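PDB 3FDJ: DegV family protein from Eubacterium eligens, which is of unknown function but, as in other members of the DegV family, probably binds a fatty acid. Local coordinates for residues R123-Q128 against G144-Y149. Residues are numbered along the deposited sequence; the frame is centred on the assembly and turned at random.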
loop_
_atom_site.group_PDB
_atom_site.type_symbol
_atom_site.label_atom_id
_atom_site.label_comp_id
_atom_site.label_asym_id
_atom_site.label_seq_id
_atom_site.Cartn_x
_atom_site.Cartn_y
_atom_site.Cartn_z
ATOM N N ARG A 123 -5.525 -1.303 0.850
ATOM C CA ARG A 123 -6.441 -1.818 1.875
ATOM C C ARG A 123 -7.847 -1.240 1.768
ATOM O O ARG A 123 -8.825 -1.990 1.833
ATOM C CB ARG A 123 -5.888 -1.633 3.296
ATOM C CG ARG A 123 -6.775 -2.243 4.313
ATOM C CD ARG A 123 -6.172 -2.222 5.685
ATOM N NE ARG A 123 -7.121 -2.827 6.601
ATOM C CZ ARG A 123 -6.806 -3.373 7.773
ATOM N NH1 ARG A 123 -5.541 -3.396 8.224
ATOM N NH2 ARG A 123 -7.775 -3.929 8.487
ATOM N N ILE A 124 -7.951 0.081 1.603
ATOM C CA ILE A 124 -9.255 0.731 1.454
ATOM C C ILE A 124 -10.013 0.201 0.224
ATOM O O ILE A 124 -11.220 -0.021 0.274
ATOM C CB ILE A 124 -9.111 2.272 1.461
ATOM C CG1 ILE A 124 -8.851 2.740 2.892
ATOM C CG2 ILE A 124 -10.364 2.966 0.918
ATOM C CD1 ILE A 124 -8.763 4.272 3.089
ATOM N N ILE A 125 -9.315 0.018 -0.878
ATOM C CA ILE A 125 -9.929 -0.573 -2.071
ATOM C C ILE A 125 -10.475 -1.985 -1.761
ATOM O O ILE A 125 -11.628 -2.292 -2.049
ATOM C CB ILE A 125 -8.942 -0.584 -3.253
ATOM C CG1 ILE A 125 -8.650 0.856 -3.673
ATOM C CG2 ILE A 125 -9.502 -1.393 -4.435
ATOM C CD1 ILE A 125 -7.439 1.026 -4.608
ATOM N N LEU A 126 -9.645 -2.815 -1.152
ATOM C CA LEU A 126 -10.034 -4.189 -0.803
ATOM C C LEU A 126 -11.257 -4.202 0.098
ATOM O O LEU A 126 -12.179 -4.999 -0.114
ATOM C CB LEU A 126 -8.877 -4.914 -0.134
ATOM C CG LEU A 126 -7.765 -5.319 -1.078
ATOM C CD1 LEU A 126 -6.493 -5.597 -0.291
ATOM C CD2 LEU A 126 -8.181 -6.553 -1.892
ATOM N N GLU A 127 -11.281 -3.298 1.081
ATOM C CA GLU A 127 -12.418 -3.219 1.977
ATOM C C GLU A 127 -13.707 -2.772 1.278
ATOM O O GLU A 127 -14.805 -3.170 1.673
ATOM C CB GLU A 127 -12.130 -2.332 3.172
ATOM C CG GLU A 127 -11.079 -2.902 4.133
ATOM C CD GLU A 127 -10.868 -2.005 5.328
ATOM O OE1 GLU A 127 -11.847 -1.323 5.723
ATOM O OE2 GLU A 127 -9.752 -1.986 5.884
ATOM N N GLN A 128 -13.581 -1.913 0.278
ATOM C CA GLN A 128 -14.749 -1.475 -0.460
ATOM C C GLN A 128 -15.280 -2.584 -1.366
ATOM O O GLN A 128 -16.499 -2.722 -1.512
ATOM C CB GLN A 128 -14.473 -0.204 -1.258
ATOM C CG GLN A 128 -15.713 0.388 -1.894
ATOM C CD GLN A 128 -16.758 0.883 -0.908
ATOM O OE1 GLN A 128 -16.495 1.092 0.282
ATOM N NE2 GLN A 128 -17.968 1.066 -1.412
ATOM N N GLY A 144 -17.303 -1.875 -12.357
ATOM C CA GLY A 144 -17.517 -0.466 -12.764
ATOM C C GLY A 144 -17.337 0.518 -11.621
ATOM O O GLY A 144 -16.675 1.543 -11.754
ATOM N N ALA A 145 -17.913 0.177 -10.485
ATOM C CA ALA A 145 -18.072 1.131 -9.393
ATOM C C ALA A 145 -16.801 1.384 -8.612
ATOM O O ALA A 145 -16.632 2.481 -8.054
ATOM C CB ALA A 145 -19.200 0.692 -8.466
ATOM N N ILE A 146 -15.909 0.396 -8.550
ATOM C CA ILE A 146 -14.718 0.512 -7.721
ATOM C C ILE A 146 -13.817 1.653 -8.224
ATOM O O ILE A 146 -13.233 2.387 -7.421
ATOM C CB ILE A 146 -13.947 -0.833 -7.599
ATOM C CG1 ILE A 146 -12.883 -0.726 -6.503
ATOM C CG2 ILE A 146 -13.342 -1.304 -8.938
ATOM C CD1 ILE A 146 -13.483 -0.536 -5.053
ATOM N N ASP A 147 -13.724 1.811 -9.546
ATOM C CA ASP A 147 -12.902 2.907 -10.111
ATOM C C ASP A 147 -13.440 4.295 -9.771
ATOM O O ASP A 147 -12.666 5.226 -9.539
ATOM C CB ASP A 147 -12.730 2.739 -11.594
ATOM C CG ASP A 147 -12.129 1.407 -11.932
ATOM O OD1 ASP A 147 -10.878 1.328 -12.026
ATOM O OD2 ASP A 147 -12.897 0.425 -12.007
ATOM N N ALA A 148 -14.755 4.428 -9.690
ATOM C CA ALA A 148 -15.357 5.682 -9.266
ATOM C C ALA A 148 -15.049 5.976 -7.792
ATOM O O ALA A 148 -14.722 7.111 -7.425
ATOM C CB ALA A 148 -16.870 5.631 -9.499
ATOM N N TYR A 149 -15.176 4.943 -6.960
ATOM C CA TYR A 149 -14.877 5.014 -5.524
ATOM C C TYR A 149 -13.424 5.445 -5.270
ATOM O O TYR A 149 -13.150 6.299 -4.393
ATOM C CB TYR A 149 -15.184 3.662 -4.866
ATOM C CG TYR A 149 -14.792 3.608 -3.412
ATOM C CD1 TYR A 149 -15.663 4.066 -2.429
ATOM C CD2 TYR A 149 -13.537 3.156 -3.020
ATOM C CE1 TYR A 149 -15.291 4.054 -1.076
ATOM C CE2 TYR A 149 -13.159 3.121 -1.684
ATOM C CZ TYR A 149 -14.040 3.560 -0.715
ATOM O OH TYR A 149 -13.688 3.547 0.619
HETATM O O HOH W 1 -13.202 1.047 1.851
#
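I125 and I146 mark the nearest backbone approach, their CA atoms 7.5 Å apart, where helix 120-134 and helix 139-150 pack as an antiparallel alpha-alpha hairpin in the two-domain DegV fold. The short axes run in broadly opposite directions, 141° apart, and stand 10.6 Å from each other, a spacing bridged by side chains. Y149 and Q128 carry most of the contact. CG, anti to the backbone N, directs the tyrosine side chain toward helix 120-134, and Q128 lies over one face of its ring. Q128 CG sits 3.5 Å from the Y149 ring centroid, almost exactly on the ring normal, a CH-pi contact. The glutamine chain bends at chi2 (65°), and its amide stacks on the same face, the two planes 11° apart, with OE1 3.5 Å from Y149 CE1. I124 CG2 meets the ring at its edge, in plane, 3.8 Å from Y149 CE2. A bridging water donates to both I124 O, at 2.7 Å, and Y149 OH, at 2.8 Å. The Y149 hydroxyl is also hydrogen-bonded to E276 OE2, tying the hairpin to the end of strand 271-276. An alanine in place of Y149 would probably leave the Q128 amide without its stacking surface, and both the water on I124 O and E276 OE2 without their phenolic partner. Beside this pair, L129 and M132 extend the apolar surface around I146, and I125 also rests on V81 of strand 77-82. I125 CG2 touches I146 CG1, while I146 CD1 abuts both I125 O and Q128 CB, each 3.9 Å away.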